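Local coordinates for hypothetical protein PH1819 (Pyrococcus horikoshii, PDB 2EEN) that is of unknown function but carries a CYTH domain, and so probably binds a triphosphate or nucleotide in a tunnel of beta strands, at residues 104-109 with 170-175; 2-7 with 74-80. One frame throughout, in Å; residues are numbered along the deposited sequence.

Overall arrangement
Contacts 1 and 2 lie on the same antiparallel sheet, with centres about 18 Å apart. Contact 2 brings strand 3-9, which carries the ExExK signature (E3, E5, K7), against the start of strand 78-85 and the loop before it; these are the outermost strands of the sheet within the chain. Contact 1 seats the C-terminal helix on strand 102-117, nearer the middle. The two meet directly: K7 NZ is 3.3 Å from Y170 CD1 in a cation-pi contact, so the signature lysine lies against the ring at the start of that helix. In CYTH relatives such a sheet curls round a triphosphate-binding tunnel, consistent with K7, K76 and the glutamates of contact 2 gathering here.

Contact 1. Residues 104-109 with 170-175; sequences VLKVVK and YLELLL
Helix 170-175 lies across strand 104-109 with their N-to-C directions 114° apart and the two axes 9.1 Å from each other at closest. The backbones come nearest at V107 and L171, whose CA atoms are 6.7 Å apart. Side chains make nearly all of the contacts across this crossing, most of them apolar. L105 supplies two of the contacts: its CB meets L171 CD1 at 3.7 Å, while CD2 presses on L174 CB at 3.4 Å, closer than usual for carbons. That reach follows from CG standing anti to the backbone N (chi1 -169°), and the L105 and L174 side chains cross at about a right angle. V107 sits one pair further along the strand, its CG2 3.8 Å from L174 CD1, and its CG1 touches both that methyl and Y170 CB. V104 and L105 both face Y34 of strand 23-36 in a classic beta bulge, which explains why two consecutive residues can point at the helix; beyond the bulge the alternation returns, with V107 and K109 toward it and K106 and V108 away. V104 uses this extra place to set CG1 3.9 Å from L175 CD2. A C-terminal helix laid over the strands recalls the plug helix of some tunnel-fold relatives, though that role is inferred here. At the other end K109 crosses the Y170 side chain at about a right angle, CD 4.1 Å from CE2. Both polar ends are held by neighbouring strands: K109 NZ by H30 and Y170 OH by D125.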
loop_
_atom_site.group_PDB
_atom_site.type_symbol
_atom_site.label_atom_id
_atom_site.label_comp_id
_atom_site.label_asym_id
_atom_site.label_seq_id
_atom_site.Cartn_x
_atom_site.Cartn_y
_atom_site.Cartn_z
ATOM N N VAL A 104 -13.885 5.016 -8.066
ATOM C CA VAL A 104 -14.674 4.860 -9.273
ATOM C C VAL A 104 -16.043 4.366 -8.847
ATOM O O VAL A 104 -17.071 4.893 -9.274
ATOM C CB VAL A 104 -14.047 3.827 -10.217
ATOM C CG1 VAL A 104 -14.953 3.599 -11.417
ATOM C CG2 VAL A 104 -12.685 4.307 -10.668
ATOM N N LEU A 105 -16.049 3.357 -7.987
ATOM C CA LEU A 105 -17.297 2.785 -7.510
ATOM C C LEU A 105 -17.072 1.907 -6.293
ATOM O O LEU A 105 -15.966 1.411 -6.063
ATOM C CB LEU A 105 -17.932 1.943 -8.616
ATOM C CG LEU A 105 -19.370 1.499 -8.348
ATOM C CD1 LEU A 105 -20.290 2.709 -8.317
ATOM C CD2 LEU A 105 -19.808 0.541 -9.430
ATOM N N LYS A 106 -18.132 1.733 -5.514
ATOM C CA LYS A 106 -18.098 0.888 -4.337
ATOM C C LYS A 106 -18.960 -0.329 -4.623
ATOM O O LYS A 106 -20.128 -0.202 -4.997
ATOM C CB LYS A 106 -18.653 1.625 -3.126
ATOM C CG LYS A 106 -17.712 2.655 -2.533
ATOM C CD LYS A 106 -18.078 2.949 -1.088
ATOM C CE LYS A 106 -18.249 4.452 -0.871
ATOM N NZ LYS A 106 -18.514 5.219 -2.125
ATOM N N VAL A 107 -18.380 -1.510 -4.450
ATOM C CA VAL A 107 -19.095 -2.751 -4.694
ATOM C C VAL A 107 -19.330 -3.439 -3.360
ATOM O O VAL A 107 -18.394 -3.706 -2.617
ATOM C CB VAL A 107 -18.290 -3.683 -5.629
ATOM C CG1 VAL A 107 -19.075 -4.960 -5.897
ATOM C CG2 VAL A 107 -17.981 -2.963 -6.934
ATOM N N VAL A 108 -20.595 -3.709 -3.058
ATOM C CA VAL A 108 -20.957 -4.352 -1.802
ATOM C C VAL A 108 -21.617 -5.688 -2.057
ATOM O O VAL A 108 -22.476 -5.804 -2.929
ATOM C CB VAL A 108 -21.939 -3.479 -1.005
ATOM C CG1 VAL A 108 -22.288 -4.157 0.311
ATOM C CG2 VAL A 108 -21.331 -2.112 -0.761
ATOM N N LYS A 109 -21.225 -6.700 -1.293
ATOM C CA LYS A 109 -21.815 -8.013 -1.473
ATOM C C LYS A 109 -21.641 -8.880 -0.240
ATOM O O LYS A 109 -20.903 -8.535 0.685
ATOM C CB LYS A 109 -21.153 -8.728 -2.653
ATOM C CG LYS A 109 -19.682 -9.084 -2.385
ATOM C CD LYS A 109 -19.081 -9.929 -3.513
ATOM C CE LYS A 109 -17.646 -10.333 -3.199
ATOM N NZ LYS A 109 -16.711 -9.166 -3.204
ATOM N N TYR A 170 -17.419 -7.548 -11.204
ATOM C CA TYR A 170 -18.632 -6.914 -10.714
ATOM C C TYR A 170 -18.524 -5.421 -10.985
ATOM O O TYR A 170 -19.513 -4.772 -11.325
ATOM C CB TYR A 170 -18.802 -7.154 -9.216
ATOM C CG TYR A 170 -19.032 -8.600 -8.862
ATOM C CD1 TYR A 170 -19.980 -9.362 -9.548
ATOM C CD2 TYR A 170 -18.319 -9.205 -7.831
ATOM C CE1 TYR A 170 -20.208 -10.688 -9.218
ATOM C CE2 TYR A 170 -18.542 -10.532 -7.491
ATOM C CZ TYR A 170 -19.484 -11.267 -8.185
ATOM O OH TYR A 170 -19.695 -12.577 -7.851
ATOM N N LEU A 171 -17.318 -4.880 -10.836
ATOM C CA LEU A 171 -17.090 -3.462 -11.080
ATOM C C LEU A 171 -17.499 -3.100 -12.503
ATOM O O LEU A 171 -18.242 -2.142 -12.717
ATOM C CB LEU A 171 -15.616 -3.107 -10.875
ATOM C CG LEU A 171 -15.220 -1.683 -11.280
ATOM C CD1 LEU A 171 -15.971 -0.682 -10.415
ATOM C CD2 LEU A 171 -13.715 -1.500 -11.130
ATOM N N GLU A 172 -17.010 -3.867 -13.471
ATOM C CA GLU A 172 -17.332 -3.607 -14.873
ATOM C C GLU A 172 -18.825 -3.719 -15.140
ATOM O O GLU A 172 -19.398 -2.926 -15.890
ATOM C CB GLU A 172 -16.575 -4.579 -15.775
ATOM C CG GLU A 172 -15.085 -4.323 -15.833
ATOM C CD GLU A 172 -14.344 -5.375 -16.638
ATOM O OE1 GLU A 172 -14.322 -6.550 -16.211
ATOM O OE2 GLU A 172 -13.785 -5.029 -17.700
ATOM N N LEU A 173 -19.448 -4.719 -14.534
ATOM C CA LEU A 173 -20.873 -4.936 -14.706
ATOM C C LEU A 173 -21.651 -3.767 -14.121
ATOM O O LEU A 173 -22.620 -3.297 -14.718
ATOM C CB LEU A 173 -21.288 -6.244 -14.022
ATOM C CG LEU A 173 -20.726 -7.499 -14.690
ATOM C CD1 LEU A 173 -21.056 -8.712 -13.849
ATOM C CD2 LEU A 173 -21.308 -7.647 -16.092
ATOM N N LEU A 174 -21.226 -3.287 -12.959
ATOM C CA LEU A 174 -21.928 -2.171 -12.346
ATOM C C LEU A 174 -21.698 -0.883 -13.132
ATOM O O LEU A 174 -22.606 -0.072 -13.255
ATOM C CB LEU A 174 -21.506 -2.002 -10.884
ATOM C CG LEU A 174 -22.115 -3.058 -9.954
ATOM C CD1 LEU A 174 -21.314 -3.157 -8.661
ATOM C CD2 LEU A 174 -23.570 -2.707 -9.674
ATOM N N LEU A 175 -20.501 -0.704 -13.681
ATOM C CA LEU A 175 -20.215 0.514 -14.440
ATOM C C LEU A 175 -21.054 0.610 -15.700
ATOM O O LEU A 175 -21.422 1.707 -16.138
ATOM C CB LEU A 175 -18.729 0.583 -14.799
ATOM C CG LEU A 175 -17.812 0.906 -13.615
ATOM C CD1 LEU A 175 -16.366 0.968 -14.091
ATOM C CD2 LEU A 175 -18.227 2.231 -12.986
#

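Contact 2. Residues 2-7 with 74-80; sequences YEVELK and KSKTRLE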
loop_
_atom_site.group_PDB
_atom_site.type_symbol
_atom_site.label_atom_id
_atom_site.label_comp_id
_atom_site.label_asym_id
_atom_site.label_seq_id
_atom_site.Cartn_x
_atom_site.Cartn_y
_atom_site.Cartn_z
ATOM N N TYR A 2 -0.691 -18.460 -9.747
ATOM C CA TYR A 2 -1.855 -17.603 -10.091
ATOM C C TYR A 2 -3.128 -18.155 -9.488
ATOM O O TYR A 2 -3.276 -19.366 -9.324
ATOM C CB TYR A 2 -2.037 -17.518 -11.610
ATOM C CG TYR A 2 -0.886 -16.877 -12.344
ATOM C CD1 TYR A 2 0.295 -17.577 -12.575
ATOM C CD2 TYR A 2 -0.977 -15.563 -12.803
ATOM C CE1 TYR A 2 1.361 -16.987 -13.249
ATOM C CE2 TYR A 2 0.082 -14.962 -13.477
ATOM C CZ TYR A 2 1.247 -15.679 -13.696
ATOM O OH TYR A 2 2.296 -15.087 -14.366
ATOM N N GLU A 3 -4.047 -17.257 -9.158
ATOM C CA GLU A 3 -5.328 -17.655 -8.600
ATOM C C GLU A 3 -6.292 -17.763 -9.768
ATOM O O GLU A 3 -6.755 -16.758 -10.310
ATOM C CB GLU A 3 -5.833 -16.612 -7.599
ATOM C CG GLU A 3 -7.115 -17.019 -6.885
ATOM C CD GLU A 3 -7.582 -15.977 -5.884
ATOM O OE1 GLU A 3 -6.921 -14.922 -5.761
ATOM O OE2 GLU A 3 -8.613 -16.216 -5.219
ATOM N N VAL A 4 -6.560 -18.990 -10.186
ATOM C CA VAL A 4 -7.478 -19.216 -11.283
ATOM C C VAL A 4 -8.880 -18.993 -10.753
ATOM O O VAL A 4 -9.267 -19.567 -9.734
ATOM C CB VAL A 4 -7.349 -20.650 -11.813
ATOM C CG1 VAL A 4 -8.350 -20.892 -12.928
ATOM C CG2 VAL A 4 -5.920 -20.887 -12.297
ATOM N N GLU A 5 -9.647 -18.153 -11.432
ATOM C CA GLU A 5 -10.997 -17.887 -10.983
ATOM C C GLU A 5 -11.997 -17.838 -12.121
ATOM O O GLU A 5 -11.721 -17.291 -13.194
ATOM C CB GLU A 5 -11.044 -16.572 -10.195
ATOM C CG GLU A 5 -12.444 -16.186 -9.723
ATOM C CD GLU A 5 -12.434 -15.078 -8.681
ATOM O OE1 GLU A 5 -12.056 -15.352 -7.521
ATOM O OE2 GLU A 5 -12.799 -13.932 -9.022
ATOM N N LEU A 6 -13.152 -18.438 -11.870
ATOM C CA LEU A 6 -14.255 -18.465 -12.815
ATOM C C LEU A 6 -15.486 -17.974 -12.078
ATOM O O LEU A 6 -15.635 -18.202 -10.877
ATOM C CB LEU A 6 -14.523 -19.884 -13.323
ATOM C CG LEU A 6 -13.515 -20.553 -14.245
ATOM C CD1 LEU A 6 -14.066 -21.912 -14.658
ATOM C CD2 LEU A 6 -13.274 -19.687 -15.464
ATOM N N LYS A 7 -16.372 -17.304 -12.801
ATOM C CA LYS A 7 -17.591 -16.785 -12.212
ATOM C C LYS A 7 -18.770 -17.068 -13.122
ATOM O O LYS A 7 -18.643 -17.035 -14.347
ATOM C CB LYS A 7 -17.468 -15.274 -11.988
ATOM C CG LYS A 7 -18.752 -14.605 -11.503
ATOM C CD LYS A 7 -18.492 -13.191 -10.982
ATOM C CE LYS A 7 -18.110 -12.221 -12.090
ATOM N NZ LYS A 7 -17.765 -10.877 -11.525
ATOM N N LYS A 74 -10.369 -17.800 -21.255
ATOM C CA LYS A 74 -11.433 -18.616 -20.680
ATOM C C LYS A 74 -11.727 -18.367 -19.205
ATOM O O LYS A 74 -12.587 -19.036 -18.630
ATOM C CB LYS A 74 -11.118 -20.100 -20.870
ATOM C CG LYS A 74 -11.413 -20.648 -22.261
ATOM C CD LYS A 74 -10.403 -20.187 -23.290
ATOM C CE LYS A 74 -10.559 -20.978 -24.580
ATOM N NZ LYS A 74 -11.966 -20.960 -25.070
ATOM N N SER A 75 -11.025 -17.422 -18.588
ATOM C CA SER A 75 -11.269 -17.156 -17.177
ATOM C C SER A 75 -10.921 -15.712 -16.790
ATOM O O SER A 75 -10.537 -14.888 -17.604
ATOM C CB SER A 75 -10.440 -18.144 -16.350
ATOM O OG SER A 75 -9.064 -17.776 -16.422
ATOM N N LYS A 76 -11.117 -15.415 -15.494
ATOM C CA LYS A 76 -10.794 -14.084 -14.989
ATOM C C LYS A 76 -9.416 -14.066 -14.313
ATOM O O LYS A 76 -9.065 -13.157 -13.575
ATOM C CB LYS A 76 -11.861 -13.706 -13.956
ATOM C CG LYS A 76 -13.282 -13.702 -14.530
ATOM C CD LYS A 76 -14.344 -13.540 -13.436
ATOM C CE LYS A 76 -14.063 -12.346 -12.516
ATOM N NZ LYS A 76 -15.087 -12.283 -11.478
ATOM N N THR A 77 -8.641 -15.144 -14.555
ATOM C CA THR A 77 -7.330 -15.265 -13.920
ATOM C C THR A 77 -6.419 -14.096 -14.266
ATOM O O THR A 77 -6.277 -13.710 -15.419
ATOM C CB THR A 77 -6.669 -16.554 -14.404
ATOM O OG1 THR A 77 -7.491 -17.675 -14.064
ATOM C CG2 THR A 77 -5.305 -16.715 -13.731
ATOM N N ARG A 78 -5.787 -13.555 -13.235
ATOM C CA ARG A 78 -4.887 -12.433 -13.420
ATOM C C ARG A 78 -3.882 -12.382 -12.289
ATOM O O ARG A 78 -4.080 -12.987 -11.235
ATOM C CB ARG A 78 -5.687 -11.137 -13.442
ATOM C CG ARG A 78 -6.439 -10.880 -12.152
ATOM C CD ARG A 78 -7.764 -10.203 -12.440
ATOM N NE ARG A 78 -7.576 -9.079 -13.342
ATOM C CZ ARG A 78 -8.557 -8.490 -14.013
ATOM N NH1 ARG A 78 -9.805 -8.918 -13.878
ATOM N NH2 ARG A 78 -8.287 -7.483 -14.832
ATOM N N LEU A 79 -2.796 -11.661 -12.518
ATOM C CA LEU A 79 -1.780 -11.506 -11.500
ATOM C C LEU A 79 -2.386 -10.615 -10.424
ATOM O O LEU A 79 -3.157 -9.699 -10.717
ATOM C CB LEU A 79 -0.536 -10.857 -12.108
ATOM C CG LEU A 79 0.555 -10.315 -11.184
ATOM C CD1 LEU A 79 1.851 -10.202 -11.964
ATOM C CD2 LEU A 79 0.143 -8.960 -10.620
ATOM N N GLU A 80 -2.054 -10.891 -9.173
ATOM C CA GLU A 80 -2.584 -10.089 -8.085
ATOM C C GLU A 80 -1.517 -9.840 -7.049
ATOM O O GLU A 80 -0.663 -10.697 -6.798
ATOM C CB GLU A 80 -3.767 -10.797 -7.412
ATOM C CG GLU A 80 -4.984 -10.982 -8.305
ATOM C CD GLU A 80 -6.105 -11.734 -7.611
ATOM O OE1 GLU A 80 -6.634 -11.218 -6.601
ATOM O OE2 GLU A 80 -6.455 -12.842 -8.075
HETATM O O HOH W 1 -6.635 -14.202 -10.613
HETATM O O HOH W 2 -3.796 -14.578 -8.996
#
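E3, E5 and K7 spell the ExExK signature of the CYTH family, and residues 74-80 bring K76 and E80 up to it. The K76 side chain turns back at chi3 (51°), carrying its ammonium in among the signature side chains. There NZ makes a long salt bridge of 3.7 Å to E5 OE2 and comes within 3.0 Å of K7 NZ, a donor beside a donor. K7 NZ has its hydrogen bond elsewhere, to R168 O. E3 OE1 and E80 OE2 likewise approach to 3.1 Å as two acceptors, with their carboxylate planes only 10° apart. In relatives the signature glutamates usually hold metal ions inside a tunnel of antiparallel strands; strands 3-9 and 78-85 are the outermost strands of that sheet here. The loop leading into strand 78-85 joins strand 3-9 directly where K76 N donates to E5 O at 3.0 Å. Further along, water fills the gap: one molecule accepts from R78 N at 2.8 Å and lies within bonding reach of E3 O and E80 OE2, while a second accepts from E3 N and sits beside R78 O. Between these two regions T77 OG1 takes a weak bond from E5 N at 3.4 Å and donates to S75 OG at 2.8 Å. S75 OG also accepts from T77 N, forming an ST turn, and is tied to D72. A valine in place of T77 would probably leave E5 N without this weak acceptor and S75 OG without its hydroxyl donor, although the backbone bond of the turn would remain. On the helix 146-160 side, L6 CD2 is packed tightly against S75 CB, at 3.3 Å.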